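Local coordinates for ethanolamine utilization protein EutJ (PDB 3H1Q) that binds ATP as a probable member of the actin-like ATPase superfamily and is thought to take part in ethanolamine utilization, at residues Asn23-Pro28 / Ile50-Ala55; Pro28-Val33 / Thr45-Ile50. All blocks are in the same frame, centred on the assembly; numbering follows the deposited sequence.

Contact 1 of 2, residues Asn23-Pro28 / Ile50-Ala55; sequences NPLPPP and IPVAGA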
ATOM      1  N   ASN A  23      -6.338  -1.502  19.822  1.00 32.61           N
ATOM      2  CA  ASN A  23      -6.040  -2.794  20.379  1.00 32.89           C
ATOM      3  C   ASN A  23      -5.195  -2.528  21.595  1.00 33.06           C
ATOM      4  O   ASN A  23      -4.015  -2.300  21.465  1.00 32.86           O
ATOM      5  CB  ASN A  23      -5.255  -3.626  19.345  1.00 33.13           C
ATOM      6  CG  ASN A  23      -4.950  -5.068  19.794  1.00 31.91           C
ATOM      7  OD1 ASN A  23      -5.230  -5.478  20.916  1.00 32.33           O
ATOM      8  ND2 ASN A  23      -4.356  -5.831  18.891  1.00 29.88           N
ATOM      9  N   PRO A  24      -5.793  -2.609  22.783  1.00 33.72           N
ATOM     10  CA  PRO A  24      -5.157  -2.158  24.008  1.00 34.74           C
ATOM     11  C   PRO A  24      -3.938  -2.978  24.426  1.00 35.81           C
ATOM     12  O   PRO A  24      -3.884  -3.522  25.505  1.00 35.86           O
ATOM     13  CB  PRO A  24      -6.286  -2.246  25.040  1.00 34.05           C
ATOM     14  CG  PRO A  24      -7.139  -3.302  24.550  1.00 33.54           C
ATOM     15  CD  PRO A  24      -7.057  -3.313  23.056  1.00 33.40           C
ATOM     16  N   LEU A  25      -2.938  -3.030  23.572  1.00 38.04           N
ATOM     17  CA  LEU A  25      -1.665  -3.639  23.949  1.00 39.95           C
ATOM     18  C   LEU A  25      -0.752  -2.623  24.674  1.00 41.24           C
ATOM     19  O   LEU A  25      -0.774  -1.415  24.380  1.00 40.57           O
ATOM     20  CB  LEU A  25      -0.990  -4.271  22.728  1.00 39.73           C
ATOM     21  CG  LEU A  25      -1.907  -5.337  22.114  1.00 41.06           C
ATOM     22  CD1 LEU A  25      -1.579  -5.723  20.673  1.00 42.57           C
ATOM     23  CD2 LEU A  25      -1.869  -6.547  22.994  1.00 42.34           C
ATOM     24  N   PRO A  26       0.028  -3.112  25.664  1.00 42.53           N
ATOM     25  CA  PRO A  26       0.894  -2.205  26.420  1.00 42.89           C
ATOM     26  C   PRO A  26       1.988  -1.712  25.499  1.00 43.80           C
ATOM     27  O   PRO A  26       2.426  -2.484  24.630  1.00 44.44           O
ATOM     28  CB  PRO A  26       1.495  -3.118  27.487  1.00 42.97           C
ATOM     29  CG  PRO A  26       1.373  -4.551  26.909  1.00 42.04           C
ATOM     30  CD  PRO A  26       0.109  -4.516  26.143  1.00 42.55           C
ATOM     31  N   PRO A  27       2.435  -0.450  25.672  1.00 43.99           N
ATOM     32  CA  PRO A  27       3.585   0.148  24.959  1.00 44.03           C
ATOM     33  C   PRO A  27       4.882  -0.643  25.227  1.00 44.29           C
ATOM     34  O   PRO A  27       4.859  -1.561  26.055  1.00 44.89           O
ATOM     35  CB  PRO A  27       3.692   1.547  25.569  1.00 44.04           C
ATOM     36  CG  PRO A  27       2.339   1.826  26.143  1.00 44.44           C
ATOM     37  CD  PRO A  27       1.807   0.495  26.604  1.00 43.99           C
ATOM     38  N   PRO A  28       6.008  -0.319  24.538  1.00 44.07           N
ATOM     39  CA  PRO A  28       6.250   0.700  23.512  1.00 43.54           C
ATOM     40  C   PRO A  28       5.673   0.306  22.160  1.00 43.39           C
ATOM     41  O   PRO A  28       5.495  -0.876  21.855  1.00 43.92           O
ATOM     42  CB  PRO A  28       7.759   0.740  23.423  1.00 43.31           C
ATOM     43  CG  PRO A  28       8.137  -0.652  23.682  1.00 43.72           C
ATOM     44  CD  PRO A  28       7.207  -1.152  24.740  1.00 43.54           C
ATOM     45  N   ILE A  50       2.041  -6.644  16.142  1.00 39.52           N
ATOM     46  CA  ILE A  50       0.604  -6.749  16.164  1.00 38.79           C
ATOM     47  C   ILE A  50       0.009  -5.338  16.154  1.00 37.56           C
ATOM     48  O   ILE A  50       0.428  -4.505  16.953  1.00 37.51           O
ATOM     49  CB  ILE A  50       0.094  -7.515  17.353  1.00 38.78           C
ATOM     50  CG1 ILE A  50       0.681  -8.912  17.361  1.00 38.68           C
ATOM     51  CG2 ILE A  50      -1.411  -7.630  17.252  1.00 39.82           C
ATOM     52  CD1 ILE A  50       0.051  -9.787  18.424  1.00 38.28           C
ATOM     53  N   PRO A  51      -0.944  -5.075  15.233  1.00 36.15           N
ATOM     54  CA  PRO A  51      -1.652  -3.812  15.086  1.00 35.36           C
ATOM     55  C   PRO A  51      -2.313  -3.342  16.360  1.00 34.78           C
ATOM     56  O   PRO A  51      -2.982  -4.108  17.024  1.00 34.37           O
ATOM     57  CB  PRO A  51      -2.715  -4.125  14.035  1.00 35.39           C
ATOM     58  CG  PRO A  51      -2.122  -5.183  13.235  1.00 35.90           C
ATOM     59  CD  PRO A  51      -1.330  -6.024  14.182  1.00 35.74           C
ATOM     60  N   VAL A  52      -2.074  -2.069  16.682  1.00 35.24           N
ATOM     61  CA  VAL A  52      -2.616  -1.366  17.858  1.00 34.66           C
ATOM     62  C   VAL A  52      -3.595  -0.258  17.434  1.00 34.62           C
ATOM     63  O   VAL A  52      -4.623  -0.060  18.078  1.00 35.04           O
ATOM     64  CB  VAL A  52      -1.495  -0.760  18.687  1.00 34.12           C
ATOM     65  CG1 VAL A  52      -2.057   0.167  19.712  1.00 33.82           C
ATOM     66  CG2 VAL A  52      -0.721  -1.852  19.354  1.00 33.78           C
ATOM     67  N   ALA A  53      -3.292   0.431  16.332  1.00 34.15           N
ATOM     68  CA  ALA A  53      -4.100   1.557  15.857  1.00 33.52           C
ATOM     69  C   ALA A  53      -3.783   1.895  14.422  1.00 32.94           C
ATOM     70  O   ALA A  53      -2.685   1.583  13.945  1.00 32.79           O
ATOM     71  CB  ALA A  53      -3.827   2.794  16.728  1.00 33.51           C
ATOM     72  N   GLY A  54      -4.717   2.575  13.755  1.00 32.04           N
ATOM     73  CA  GLY A  54      -4.450   3.104  12.430  1.00 31.33           C
ATOM     74  C   GLY A  54      -5.489   4.054  11.881  1.00 31.49           C
ATOM     75  O   GLY A  54      -6.654   4.011  12.264  1.00 30.86           O
ATOM     76  N   ALA A  55      -5.064   4.923  10.964  1.00 31.64           N
ATOM     77  CA  ALA A  55      -5.977   5.843  10.290  1.00 31.61           C
ATOM     78  C   ALA A  55      -5.538   5.992   8.857  1.00 32.02           C
ATOM     79  O   ALA A  55      -4.358   5.728   8.530  1.00 32.13           O
ATOM     80  CB  ALA A  55      -5.980   7.194  10.979  1.00 31.32           C
TER
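N23 grips the start of strand 51-58 with two hydrogen bonds, one from its backbone and one from its side chain. The backbone N-H donates to V52 O, N to O 2.8 Å, in a nearly straight bond (162° at the hydrogen). Chi1 (-176°) puts CG anti to the backbone N, on the side of P51, where ND2 donates to P51 O at 2.9 Å in a more bent bond (143°). ND2 approaches that oxygen almost head-on, yet the oxygen lies somewhat out of the amide plane of N23. Asparagine suits the place because its short side chain ends in N-H groups.

Branched side chains make the apolar contacts. L25 CD1 rests on I50 CG2 at 3.9 Å, the two side chains crossing at about a right angle, while L25 CB meets V52 CG2 at 4.2 Å. Separately, the V52 CG1 methyl lies beside the carbonyl oxygen N23 O, 3.6 Å away. Between N23 and L25, P24 is the centre of an inverse gamma turn, which proline's fixed phi favours.

V52 and A53 form a classic beta bulge opposite V44 of strand 39-45, P51 packs on helix 3-18, and A53 touches helix 70-87.

Contact 2 of 2, residues Pro28-Val33 / Thr45-Ile50; sequences PYKVGV and TDQEGI
K30 and Q47 meet because both side chains bend: K30 turns at chi3 (-136°), which carries CE to Q47, and Q47 turns at chi2 (-59°), which brings its CD within packing distance of K30 CG and of CG in the P28 ring. The Q47 amide thus sits between two partners. Its NE2 is 3.4 Å from K30 CE, and its OE1 is 3.4 Å from P28 CG; each partner crosses the Q47 side chain at about a right angle. These are packing contacts, and the flexible glutamine and the methylene chain of lysine suit them. The charged end of K30 looks elsewhere, NZ being hydrogen-bonded to L270 O.

The backbones join in one antiparallel hydrogen-bonded pair, K30 with T45: K30 N to T45 O at 2.7 Å, and T45 N to K30 O at 2.8 Å. On the face the two side chains share, T45 OG1 lies 3.6 Å from K30 CB and donates to D46 O. That oxygen also accepts from G49 N, closing a type I turn from D46 to G49, and D46 N bonds I50 O across its mouth, the pattern of a G1 bulge. Glycine fits at G49, where phi is positive (76°).

Beside the pair, the Y29 ring presents its edge to D46 CA, with CD1 4.4 Å away. Tyrosine suits the place because its ring supplies apolar surface for V44 and L88 while its hydroxyl hydrogen-bonds L25 O.

Strand 30-34 lies between strands 39-45 and 94-98, with the backbones of V31 and V33 hydrogen-bonded to A96 on the latter, while T45 packs against helix 263-269 through L266 and A269.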
ATOM      1  N   PRO A  28       6.008  -0.319  24.538  1.00 44.07           N
ATOM      2  CA  PRO A  28       6.250   0.700  23.512  1.00 43.54           C
ATOM      3  C   PRO A  28       5.673   0.306  22.160  1.00 43.39           C
ATOM      4  O   PRO A  28       5.495  -0.876  21.855  1.00 43.92           O
ATOM      5  CB  PRO A  28       7.759   0.740  23.423  1.00 43.31           C
ATOM      6  CG  PRO A  28       8.137  -0.652  23.682  1.00 43.72           C
ATOM      7  CD  PRO A  28       7.207  -1.152  24.740  1.00 43.54           C
ATOM      8  N   TYR A  29       5.379   1.317  21.367  1.00 42.73           N
ATOM      9  CA  TYR A  29       4.675   1.145  20.141  1.00 41.69           C
ATOM     10  C   TYR A  29       5.586   1.490  19.009  1.00 41.37           C
ATOM     11  O   TYR A  29       6.549   2.239  19.175  1.00 41.67           O
ATOM     12  CB  TYR A  29       3.522   2.112  20.122  1.00 41.77           C
ATOM     13  CG  TYR A  29       2.445   1.784  21.105  1.00 42.62           C
ATOM     14  CD1 TYR A  29       2.124   0.467  21.379  1.00 43.56           C
ATOM     15  CD2 TYR A  29       1.706   2.793  21.730  1.00 43.47           C
ATOM     16  CE1 TYR A  29       1.122   0.157  22.256  1.00 44.80           C
ATOM     17  CE2 TYR A  29       0.690   2.488  22.622  1.00 43.80           C
ATOM     18  CZ  TYR A  29       0.415   1.161  22.875  1.00 44.71           C
ATOM     19  OH  TYR A  29      -0.567   0.798  23.748  1.00 47.15           O
ATOM     20  N   LYS A  30       5.269   0.951  17.848  1.00 40.51           N
ATOM     21  CA  LYS A  30       5.979   1.276  16.653  1.00 39.58           C
ATOM     22  C   LYS A  30       5.004   1.980  15.705  1.00 39.19           C
ATOM     23  O   LYS A  30       3.857   1.554  15.538  1.00 39.24           O
ATOM     24  CB  LYS A  30       6.515   0.008  16.021  1.00 39.88           C
ATOM     25  CG  LYS A  30       7.611  -0.717  16.775  1.00 40.48           C
ATOM     26  CD  LYS A  30       8.443  -1.443  15.727  1.00 42.42           C
ATOM     27  CE  LYS A  30       8.785  -2.844  16.119  1.00 45.10           C
ATOM     28  NZ  LYS A  30       8.937  -3.742  14.915  1.00 47.17           N
ATOM     29  N   VAL A  31       5.461   3.068  15.094  1.00 38.51           N
ATOM     30  CA  VAL A  31       4.619   3.857  14.221  1.00 37.85           C
ATOM     31  C   VAL A  31       5.220   3.915  12.821  1.00 38.15           C
ATOM     32  O   VAL A  31       6.447   3.926  12.643  1.00 37.96           O
ATOM     33  CB  VAL A  31       4.415   5.276  14.760  1.00 37.72           C
ATOM     34  CG1 VAL A  31       3.332   5.988  13.979  1.00 37.48           C
ATOM     35  CG2 VAL A  31       4.032   5.240  16.226  1.00 37.91           C
ATOM     36  N   GLY A  32       4.343   3.923  11.825  1.00 37.96           N
ATOM     37  CA  GLY A  32       4.777   3.941  10.465  1.00 38.06           C
ATOM     38  C   GLY A  32       3.842   4.831   9.712  1.00 38.93           C
ATOM     39  O   GLY A  32       2.625   4.794   9.911  1.00 38.87           O
ATOM     40  N   VAL A  33       4.414   5.675   8.870  1.00 39.67           N
ATOM     41  CA  VAL A  33       3.598   6.451   7.987  1.00 40.71           C
ATOM     42  C   VAL A  33       3.907   6.011   6.565  1.00 41.88           C
ATOM     43  O   VAL A  33       5.080   5.822   6.205  1.00 41.90           O
ATOM     44  CB  VAL A  33       3.839   7.938   8.187  1.00 40.69           C
ATOM     45  CG1 VAL A  33       2.956   8.774   7.219  1.00 40.43           C
ATOM     46  CG2 VAL A  33       3.558   8.310   9.635  1.00 39.57           C
ATOM     47  N   THR A  45       1.815  -0.368  16.026  1.00 36.56           N
ATOM     48  CA  THR A  45       1.842  -1.765  16.446  1.00 37.91           C
ATOM     49  C   THR A  45       2.617  -1.899  17.743  1.00 39.20           C
ATOM     50  O   THR A  45       3.428  -1.042  18.061  1.00 39.01           O
ATOM     51  CB  THR A  45       2.593  -2.667  15.429  1.00 37.86           C
ATOM     52  OG1 THR A  45       4.006  -2.505  15.622  1.00 38.65           O
ATOM     53  CG2 THR A  45       2.239  -2.361  13.983  1.00 35.78           C
ATOM     54  N   ASP A  46       2.410  -2.999  18.461  1.00 41.33           N
ATOM     55  CA  ASP A  46       3.323  -3.389  19.536  1.00 43.87           C
ATOM     56  C   ASP A  46       4.689  -3.834  18.980  1.00 44.78           C
ATOM     57  O   ASP A  46       4.903  -3.810  17.748  1.00 45.10           O
ATOM     58  CB  ASP A  46       2.725  -4.516  20.335  1.00 44.44           C
ATOM     59  CG  ASP A  46       2.633  -5.806  19.546  1.00 49.07           C
ATOM     60  OD1 ASP A  46       2.834  -5.797  18.303  1.00 52.79           O
ATOM     61  OD2 ASP A  46       2.340  -6.851  20.182  1.00 55.31           O
ATOM     62  N   GLN A  47       5.610  -4.250  19.857  1.00 45.63           N
ATOM     63  CA  GLN A  47       6.986  -4.562  19.407  1.00 46.39           C
ATOM     64  C   GLN A  47       7.063  -5.813  18.547  1.00 46.26           C
ATOM     65  O   GLN A  47       8.052  -6.021  17.865  1.00 46.70           O
ATOM     66  CB  GLN A  47       7.992  -4.671  20.567  1.00 46.85           C
ATOM     67  CG  GLN A  47       8.428  -3.336  21.215  1.00 49.72           C
ATOM     68  CD  GLN A  47       9.108  -2.302  20.258  1.00 53.28           C
ATOM     69  OE1 GLN A  47       8.925  -1.098  20.430  1.00 54.72           O
ATOM     70  NE2 GLN A  47       9.901  -2.774  19.284  1.00 54.25           N
ATOM     71  N   GLU A  48       6.014  -6.630  18.574  1.00 46.34           N
ATOM     72  CA  GLU A  48       5.926  -7.834  17.759  1.00 46.29           C
ATOM     73  C   GLU A  48       5.042  -7.590  16.533  1.00 45.28           C
ATOM     74  O   GLU A  48       4.600  -8.519  15.863  1.00 46.04           O
ATOM     75  CB  GLU A  48       5.380  -9.018  18.580  1.00 47.18           C
ATOM     76  CG  GLU A  48       5.754  -9.052  20.090  1.00 51.10           C
ATOM     77  CD  GLU A  48       7.198  -8.607  20.371  1.00 57.29           C
ATOM     78  OE1 GLU A  48       8.111  -9.030  19.618  1.00 61.15           O
ATOM     79  OE2 GLU A  48       7.425  -7.825  21.335  1.00 59.49           O
ATOM     80  N   GLY A  49       4.759  -6.337  16.237  1.00 43.90           N
ATOM     81  CA  GLY A  49       4.082  -6.030  14.997  1.00 42.19           C
ATOM     82  C   GLY A  49       2.605  -6.332  14.989  1.00 40.88           C
ATOM     83  O   GLY A  49       1.963  -6.285  13.939  1.00 40.80           O
ATOM     84  N   ILE A  50       2.041  -6.644  16.142  1.00 39.52           N
ATOM     85  CA  ILE A  50       0.604  -6.749  16.164  1.00 38.79           C
ATOM     86  C   ILE A  50       0.009  -5.338  16.154  1.00 37.56           C
ATOM     87  O   ILE A  50       0.428  -4.505  16.953  1.00 37.51           O
ATOM     88  CB  ILE A  50       0.094  -7.515  17.353  1.00 38.78           C
ATOM     89  CG1 ILE A  50       0.681  -8.912  17.361  1.00 38.68           C
ATOM     90  CG2 ILE A  50      -1.411  -7.630  17.252  1.00 39.82           C
ATOM     91  CD1 ILE A  50       0.051  -9.787  18.424  1.00 38.28           C
TER

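After helix 3-18 the chain runs through the proline-rich loop 23-28 and enters strand 30-34, returns along strand 39-45, turns, and leaves along strand 51-58. Contact 2 closes the shorter loop, from strand 30-34 to the end of strand 39-45; contact 1 encloses it, joining the loop before the first strand to the start of the third. P28 and I50 belong to both. Their centres are about 7 Å apart, and V52 CG2 packs on D46 N at 3.5 Å. Together they tie the entry loop and the turn to one end of the three antiparallel strands of the five-stranded sheet, away from the ATP site.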